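PDB 1NZA: divalent-cation tolerance protein CutA from Thermus thermophilus, which is probably involved in resistance toward heavy metals and forms a homotrimer of ferredoxin-like, GlnB-type subunits. Local coordinates for residues A[12-17]-A[74-79]; A[16-21]-A[53-58]; A[65-70]-A[80-85]. All coordinates share one frame; numbering follows the deposited sequence.

Overall arrangement
Interactions 2 and 3 set helices on one antiparallel sheet. Interaction 2 is the most deeply placed: helix 12-24 meets the inner strand 47-60 through buried aliphatic groups alone. Interaction 3 is also buried and sets helix 64-74 on strand 82-86, at the edge of the sheet within the chain, but there the aliphatic part of a lysine joins in. Interaction 1 is the surface member. It draws helix 12-24 to the end of helix 64-74 and the loop after it, by methyl, leucine and proline contacts. Interactions 1 and 2 share helix 12-24 and touch through Leu74 and Ile18. Interactions 2 and 3 meet where Val57 packs on Leu67. No hydrogen bond crosses any of the three.

Interaction 1: A[12-17]-A[74-79]; sequences EEVART and LHPYTV
Val14 puts both of its methyl groups against the ring of Pro76. CG1 and CG2 of Val14 each lie 4.0 Å from CD of Pro76, so the proline methylene faces the fork of the valine. The fork is set by the first torsion of Val14: CG1 is anti to the backbone N (chi1 170°), while CG2 stands beside it. One helical turn on, Thr17 makes a second apolar touch. Its methyl CG2 lies 4.3 Å from CD2 of Leu74. The hydroxyl of Thr17 is used elsewhere: OG1 donates to the carbonyl O of Glu13 at 2.8 Å, from above the carbonyl plane. The backbone N of Thr17 reaches the same oxygen from the opposite face. The OG1 bond holds the rotation of the threonine (chi1 -59°), with its methyl on the Leu74 side.

His75 ends the helical conformation, and its CB points away from helix 12-24. Its ND1 accepts from the backbone N of Tyr77 at 3.2 Å. The donor lies in the ring plane and the bond is nearly straight, at 164°. NE2 of His75 is hydrogen-bonded to O of Thr8, so both ring nitrogens are engaged and the imidazole pins the loop to strand 2-9.

The contact thus joins the two helices of the ferredoxin-like core: helix 12-24 by its first turns, and helix 64-74 by its C-terminal end and the loop leading to strand 82-86. Val9 of strand 2-9 packs on both Val14 and His75, and Leu74 also leans on Ala21.

Interaction 2: A[16-21]-A[53-58]; sequences RTIAKA and LLLLVK
The contact belongs to the helix-on-sheet core of the ferredoxin-like fold, in which two helices cover one face of an antiparallel sheet. Here helix 12-24 rests on strand 47-60, an inner strand. Ile18 and Leu55 carry the contact. CD1 of Leu55 lies 3.6 Å from CG2 of Ile18 and 4.0 Å from CB of Ile18. One leucine methyl therefore presses against the branch point of the isoleucine and its short arm. The leucine comes in nearly perpendicular to the isoleucine.

In Ile18 the methyl CG2 is anti to the backbone N, while CG1 is anti to the carbonyl carbon (chi1 -72°). The short branch meets the strand and the longer branch goes to Leu74, at the end of the other helix. Leu55 holds CG anti to its own carbonyl carbon (chi1 -55°), which carries its methyls out toward the helix. The same CD1 of Leu55 comes within 4.4 Å of the backbone N of Ala19. The alpha carbons of Ala19 and Leu55 are 7.5 Å apart, and the leucine spans this gap. Its other methyl, CD2, packs on CB of Ala15, one turn earlier on the helix.

Hydrogen bonds from Leu55 to Ile7 tie the strand to strand 2-9. Ala19 also touches Ile40 of the second subunit, so the helix is covered from the trimer side as well.

All three touching residues are buried. No hydrogen bond or salt bridge crosses between 16-21 and 53-58, so direct attraction between the two segments comes from van der Waals contact and the exclusion of water from aliphatic surface.

Interaction 3: A[65-70]-A[80-85]; sequences PKLKER and PEIVAL
Ile82 of strand 82-86 packs against Leu67 and Lys68 of helix 64-74. This helix is the connection of a beta-alpha-beta crossover between strands 47-60 and 82-86 in the ferredoxin-like fold, and strand 2-9 lies between those two strands. The segment 80-85 enters from the loop through Pro80. At Glu81, OE2 is hydrogen-bonded to OG1 of Thr8, and OE1 makes a salt bridge with Lys58 of the third subunit.

Ile82 comes next and carries the contact with the helix. CB of Ile82 points toward helix 64-74, where Phe64 and Val71 also pack on this residue. Its two branches take different partners. CG2 of Ile82, anti to the backbone N, lies 4.0 Å from CD2 of Leu67 and 4.2 Å from CG of Lys68. Ile82 and Leu67 lie alongside each other, pointing opposite ways. Leu67 reaches the strand because CG is anti to its backbone N (chi1 176°). Lys68 offers only the start of its side chain here; beyond CG the lysine chain turns from the strand.

Val83 and Ala84 pair in an antiparallel ladder with a strand of the third subunit, so the sheet continues across the trimer interface. The longer branch of Ile82 ends at the helix backbone, with CD1 4.2 Å from CA of Lys68.

Interaction 1: A[12-17]-A[74-79]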
# COMPACT_ATOMS: atom_id res chain seq x y z
N GLU A 12 -15.79 10.22 1.42
CA GLU A 12 -14.90 10.87 2.37
C GLU A 12 -15.55 10.83 3.76
O GLU A 12 -14.86 10.69 4.77
CB GLU A 12 -14.67 12.33 1.96
CG GLU A 12 -13.76 13.09 2.91
CD GLU A 12 -13.72 14.57 2.61
OE1 GLU A 12 -13.49 14.94 1.44
OE2 GLU A 12 -13.90 15.37 3.55
N GLU A 13 -16.87 10.96 3.78
CA GLU A 13 -17.64 10.93 5.02
C GLU A 13 -17.37 9.66 5.80
O GLU A 13 -17.01 9.72 6.98
CB GLU A 13 -19.14 11.02 4.70
CG GLU A 13 -20.07 10.80 5.89
CD GLU A 13 -19.96 11.90 6.93
OE1 GLU A 13 -20.19 13.08 6.59
OE2 GLU A 13 -19.64 11.59 8.10
N VAL A 14 -17.54 8.52 5.15
CA VAL A 14 -17.31 7.23 5.79
C VAL A 14 -15.83 7.07 6.13
O VAL A 14 -15.47 6.57 7.19
CB VAL A 14 -17.75 6.05 4.88
CG1 VAL A 14 -17.26 4.73 5.46
CG2 VAL A 14 -19.26 6.04 4.75
N ALA A 15 -14.97 7.50 5.21
CA ALA A 15 -13.54 7.41 5.43
C ALA A 15 -13.15 8.07 6.75
O ALA A 15 -12.49 7.46 7.59
CB ALA A 15 -12.80 8.06 4.27
N ARG A 16 -13.58 9.31 6.94
CA ARG A 16 -13.26 10.04 8.16
C ARG A 16 -13.89 9.45 9.42
O ARG A 16 -13.25 9.37 10.47
CB ARG A 16 -13.67 11.51 8.01
CG ARG A 16 -12.87 12.24 6.94
CD ARG A 16 -13.27 13.70 6.87
NE ARG A 16 -12.95 14.41 8.10
CZ ARG A 16 -11.72 14.78 8.46
NH1 ARG A 16 -11.53 15.42 9.61
NH2 ARG A 16 -10.69 14.54 7.65
N THR A 17 -15.16 9.04 9.30
CA THR A 17 -15.87 8.45 10.43
C THR A 17 -15.13 7.20 10.91
O THR A 17 -14.89 7.01 12.11
CB THR A 17 -17.30 8.06 10.04
OG1 THR A 17 -18.00 9.23 9.60
CG2 THR A 17 -18.03 7.44 11.22
N LEU A 74 -19.64 0.32 11.21
CA LEU A 74 -19.61 1.65 10.62
C LEU A 74 -19.70 1.64 9.10
O LEU A 74 -20.35 2.50 8.51
CB LEU A 74 -18.32 2.38 11.04
CG LEU A 74 -18.14 2.68 12.54
CD1 LEU A 74 -16.73 3.18 12.79
CD2 LEU A 74 -19.16 3.72 12.99
N HIS A 75 -19.07 0.67 8.46
CA HIS A 75 -19.08 0.57 7.00
C HIS A 75 -20.49 0.29 6.49
O HIS A 75 -21.18 -0.61 6.99
CB HIS A 75 -18.11 -0.52 6.54
CG HIS A 75 -17.61 -0.35 5.14
ND1 HIS A 75 -18.43 -0.45 4.04
CD2 HIS A 75 -16.37 -0.10 4.66
CE1 HIS A 75 -17.72 -0.28 2.94
NE2 HIS A 75 -16.46 -0.06 3.29
N PRO A 76 -20.95 1.04 5.48
CA PRO A 76 -22.29 0.87 4.91
C PRO A 76 -22.55 -0.42 4.14
O PRO A 76 -23.70 -0.85 4.03
CB PRO A 76 -22.45 2.11 4.04
CG PRO A 76 -21.05 2.35 3.56
CD PRO A 76 -20.25 2.17 4.83
N TYR A 77 -21.50 -1.05 3.62
CA TYR A 77 -21.66 -2.27 2.85
C TYR A 77 -21.47 -3.55 3.67
O TYR A 77 -20.66 -3.59 4.60
CB TYR A 77 -20.71 -2.24 1.64
CG TYR A 77 -21.00 -1.07 0.71
CD1 TYR A 77 -20.06 -0.63 -0.23
CD2 TYR A 77 -22.22 -0.38 0.79
CE1 TYR A 77 -20.33 0.46 -1.07
CE2 TYR A 77 -22.50 0.71 -0.05
CZ TYR A 77 -21.55 1.12 -0.97
OH TYR A 77 -21.81 2.21 -1.79
N THR A 78 -22.23 -4.58 3.32
CA THR A 78 -22.20 -5.85 4.04
C THR A 78 -20.84 -6.55 4.14
O THR A 78 -20.44 -6.95 5.24
CB THR A 78 -23.22 -6.84 3.45
OG1 THR A 78 -22.96 -7.04 2.05
CG2 THR A 78 -24.63 -6.31 3.63
N VAL A 79 -20.15 -6.70 3.02
CA VAL A 79 -18.84 -7.37 3.02
C VAL A 79 -17.74 -6.37 2.67
O VAL A 79 -17.23 -6.38 1.55
CB VAL A 79 -18.81 -8.53 2.01
CG1 VAL A 79 -17.44 -9.22 2.05
CG2 VAL A 79 -19.91 -9.53 2.34

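Interaction 2: A[16-21]-A[53-58]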
# COMPACT_ATOMS: atom_id res chain seq x y z
N ARG A 16 -13.58 9.31 6.94
CA ARG A 16 -13.26 10.04 8.16
C ARG A 16 -13.89 9.45 9.42
O ARG A 16 -13.25 9.37 10.47
CB ARG A 16 -13.67 11.51 8.01
CG ARG A 16 -12.87 12.24 6.94
CD ARG A 16 -13.27 13.70 6.87
NE ARG A 16 -12.95 14.41 8.10
CZ ARG A 16 -11.72 14.78 8.46
NH1 ARG A 16 -11.53 15.42 9.61
NH2 ARG A 16 -10.69 14.54 7.65
N THR A 17 -15.16 9.04 9.30
CA THR A 17 -15.87 8.45 10.43
C THR A 17 -15.13 7.20 10.91
O THR A 17 -14.89 7.01 12.11
CB THR A 17 -17.30 8.06 10.04
OG1 THR A 17 -18.00 9.23 9.60
CG2 THR A 17 -18.03 7.44 11.22
N ILE A 18 -14.77 6.33 9.97
CA ILE A 18 -14.06 5.11 10.33
C ILE A 18 -12.66 5.40 10.86
O ILE A 18 -12.22 4.82 11.86
CB ILE A 18 -13.99 4.13 9.14
CG1 ILE A 18 -15.37 3.53 8.89
CG2 ILE A 18 -12.98 3.02 9.41
CD1 ILE A 18 -15.45 2.65 7.66
N ALA A 19 -11.94 6.31 10.21
CA ALA A 19 -10.60 6.65 10.66
C ALA A 19 -10.64 7.19 12.09
O ALA A 19 -9.86 6.78 12.94
CB ALA A 19 -9.97 7.69 9.73
N LYS A 20 -11.57 8.11 12.35
CA LYS A 20 -11.67 8.69 13.68
C LYS A 20 -12.10 7.67 14.72
O LYS A 20 -11.53 7.60 15.81
CB LYS A 20 -12.65 9.87 13.68
CG LYS A 20 -12.15 11.07 12.90
CD LYS A 20 -12.99 12.31 13.19
CE LYS A 20 -14.44 12.13 12.77
NZ LYS A 20 -15.23 13.36 13.02
N ALA A 21 -13.09 6.86 14.38
CA ALA A 21 -13.59 5.84 15.31
C ALA A 21 -12.49 4.86 15.71
O ALA A 21 -12.33 4.55 16.89
CB ALA A 21 -14.75 5.10 14.68
N LEU A 53 -12.16 5.53 -1.59
CA LEU A 53 -11.03 6.11 -0.89
C LEU A 53 -10.40 4.94 -0.16
O LEU A 53 -11.10 4.00 0.23
CB LEU A 53 -11.46 7.17 0.12
CG LEU A 53 -12.01 8.46 -0.47
CD1 LEU A 53 -13.51 8.34 -0.71
CD2 LEU A 53 -11.72 9.60 0.49
N LEU A 54 -9.09 5.00 0.02
CA LEU A 54 -8.37 3.93 0.68
C LEU A 54 -7.94 4.35 2.07
O LEU A 54 -7.47 5.46 2.27
CB LEU A 54 -7.12 3.57 -0.13
CG LEU A 54 -6.13 2.55 0.46
CD1 LEU A 54 -6.75 1.16 0.45
CD2 LEU A 54 -4.85 2.55 -0.37
N LEU A 55 -8.12 3.47 3.04
CA LEU A 55 -7.67 3.76 4.40
C LEU A 55 -6.49 2.82 4.66
O LEU A 55 -6.59 1.62 4.41
CB LEU A 55 -8.75 3.45 5.44
CG LEU A 55 -10.16 4.06 5.34
CD1 LEU A 55 -10.81 3.97 6.71
CD2 LEU A 55 -10.10 5.49 4.89
N LEU A 56 -5.37 3.38 5.12
CA LEU A 56 -4.20 2.57 5.49
C LEU A 56 -4.17 2.69 7.00
O LEU A 56 -3.90 3.76 7.55
CB LEU A 56 -2.91 3.15 4.90
CG LEU A 56 -2.78 3.21 3.38
CD1 LEU A 56 -1.38 3.68 2.99
CD2 LEU A 56 -3.03 1.85 2.80
N VAL A 57 -4.47 1.58 7.69
CA VAL A 57 -4.55 1.57 9.14
C VAL A 57 -3.38 0.88 9.84
O VAL A 57 -3.10 -0.29 9.59
CB VAL A 57 -5.85 0.85 9.59
CG1 VAL A 57 -6.05 1.02 11.09
CG2 VAL A 57 -7.04 1.41 8.81
N LYS A 58 -2.71 1.61 10.73
CA LYS A 58 -1.57 1.06 11.48
C LYS A 58 -2.12 0.47 12.79
O LYS A 58 -2.53 1.21 13.68
CB LYS A 58 -0.57 2.16 11.79
CG LYS A 58 -0.33 3.13 10.64
CD LYS A 58 0.17 2.42 9.39
CE LYS A 58 -0.09 3.28 8.17
NZ LYS A 58 0.34 4.70 8.40

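Interaction 3: A[65-70]-A[80-85]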
# COMPACT_ATOMS: atom_id res chain seq x y z
N PRO A 65 -9.26 -8.21 15.57
CA PRO A 65 -10.60 -8.76 15.73
C PRO A 65 -11.63 -7.69 16.09
O PRO A 65 -12.74 -7.68 15.57
CB PRO A 65 -10.43 -9.79 16.85
CG PRO A 65 -9.01 -10.23 16.68
CD PRO A 65 -8.29 -8.93 16.41
N LYS A 66 -11.24 -6.79 16.98
CA LYS A 66 -12.12 -5.71 17.42
C LYS A 66 -12.25 -4.68 16.30
O LYS A 66 -13.31 -4.08 16.12
CB LYS A 66 -11.56 -5.04 18.68
CG LYS A 66 -11.51 -5.95 19.91
CD LYS A 66 -10.43 -7.01 19.80
CE LYS A 66 -10.38 -7.88 21.05
NZ LYS A 66 -9.33 -8.93 20.97
N LEU A 67 -11.18 -4.48 15.55
CA LEU A 67 -11.20 -3.54 14.45
C LEU A 67 -12.21 -3.99 13.40
O LEU A 67 -13.01 -3.19 12.91
CB LEU A 67 -9.80 -3.42 13.84
CG LEU A 67 -9.63 -2.54 12.60
CD1 LEU A 67 -8.19 -2.09 12.49
CD2 LEU A 67 -10.05 -3.31 11.36
N LYS A 68 -12.18 -5.28 13.06
CA LYS A 68 -13.13 -5.79 12.07
C LYS A 68 -14.57 -5.54 12.51
O LYS A 68 -15.40 -5.12 11.70
CB LYS A 68 -12.94 -7.29 11.85
CG LYS A 68 -11.76 -7.67 10.98
CD LYS A 68 -11.87 -9.11 10.50
CE LYS A 68 -11.95 -10.08 11.67
NZ LYS A 68 -12.08 -11.50 11.22
N GLU A 69 -14.86 -5.82 13.77
CA GLU A 69 -16.21 -5.61 14.30
C GLU A 69 -16.66 -4.17 14.16
O GLU A 69 -17.76 -3.91 13.68
CB GLU A 69 -16.27 -6.01 15.78
CG GLU A 69 -16.44 -7.50 16.01
CD GLU A 69 -16.56 -7.85 17.49
OE1 GLU A 69 -17.40 -7.24 18.18
OE2 GLU A 69 -15.81 -8.74 17.95
N ARG A 70 -15.81 -3.24 14.57
CA ARG A 70 -16.16 -1.83 14.48
C ARG A 70 -16.30 -1.39 13.03
O ARG A 70 -17.20 -0.63 12.69
CB ARG A 70 -15.10 -0.98 15.20
CG ARG A 70 -14.89 -1.36 16.66
CD ARG A 70 -16.14 -1.14 17.51
NE ARG A 70 -16.47 0.28 17.67
CZ ARG A 70 -17.58 0.85 17.22
NH1 ARG A 70 -18.49 0.12 16.57
NH2 ARG A 70 -17.79 2.15 17.41
N PRO A 80 -17.36 -5.52 3.62
CA PRO A 80 -16.31 -4.52 3.37
C PRO A 80 -14.93 -5.13 3.24
O PRO A 80 -14.62 -6.16 3.84
CB PRO A 80 -16.42 -3.61 4.59
CG PRO A 80 -16.77 -4.57 5.68
CD PRO A 80 -17.84 -5.43 5.01
N GLU A 81 -14.09 -4.49 2.43
CA GLU A 81 -12.74 -4.96 2.27
C GLU A 81 -11.95 -4.60 3.51
O GLU A 81 -11.87 -3.42 3.88
CB GLU A 81 -12.05 -4.32 1.07
CG GLU A 81 -10.56 -4.62 1.02
CD GLU A 81 -9.83 -3.87 -0.07
OE1 GLU A 81 -8.69 -4.26 -0.37
OE2 GLU A 81 -10.40 -2.89 -0.61
N ILE A 82 -11.37 -5.60 4.17
CA ILE A 82 -10.54 -5.40 5.34
C ILE A 82 -9.43 -6.44 5.24
O ILE A 82 -9.64 -7.61 5.56
CB ILE A 82 -11.29 -5.65 6.67
CG1 ILE A 82 -12.62 -4.90 6.68
CG2 ILE A 82 -10.42 -5.19 7.84
CD1 ILE A 82 -13.43 -5.11 7.95
N VAL A 83 -8.25 -6.02 4.77
CA VAL A 83 -7.14 -6.95 4.64
C VAL A 83 -5.91 -6.42 5.38
O VAL A 83 -5.57 -5.25 5.26
CB VAL A 83 -6.77 -7.19 3.15
CG1 VAL A 83 -8.00 -7.69 2.39
CG2 VAL A 83 -6.22 -5.91 2.54
N ALA A 84 -5.27 -7.30 6.14
CA ALA A 84 -4.09 -6.91 6.91
C ALA A 84 -2.80 -7.40 6.27
O ALA A 84 -2.69 -8.57 5.90
CB ALA A 84 -4.20 -7.45 8.34
N LEU A 85 -1.82 -6.51 6.15
CA LEU A 85 -0.52 -6.84 5.59
C LEU A 85 0.45 -6.81 6.77
O LEU A 85 0.44 -5.88 7.56
CB LEU A 85 -0.09 -5.80 4.56
CG LEU A 85 -1.11 -5.52 3.45
CD1 LEU A 85 -0.53 -4.46 2.53
CD2 LEU A 85 -1.41 -6.79 2.67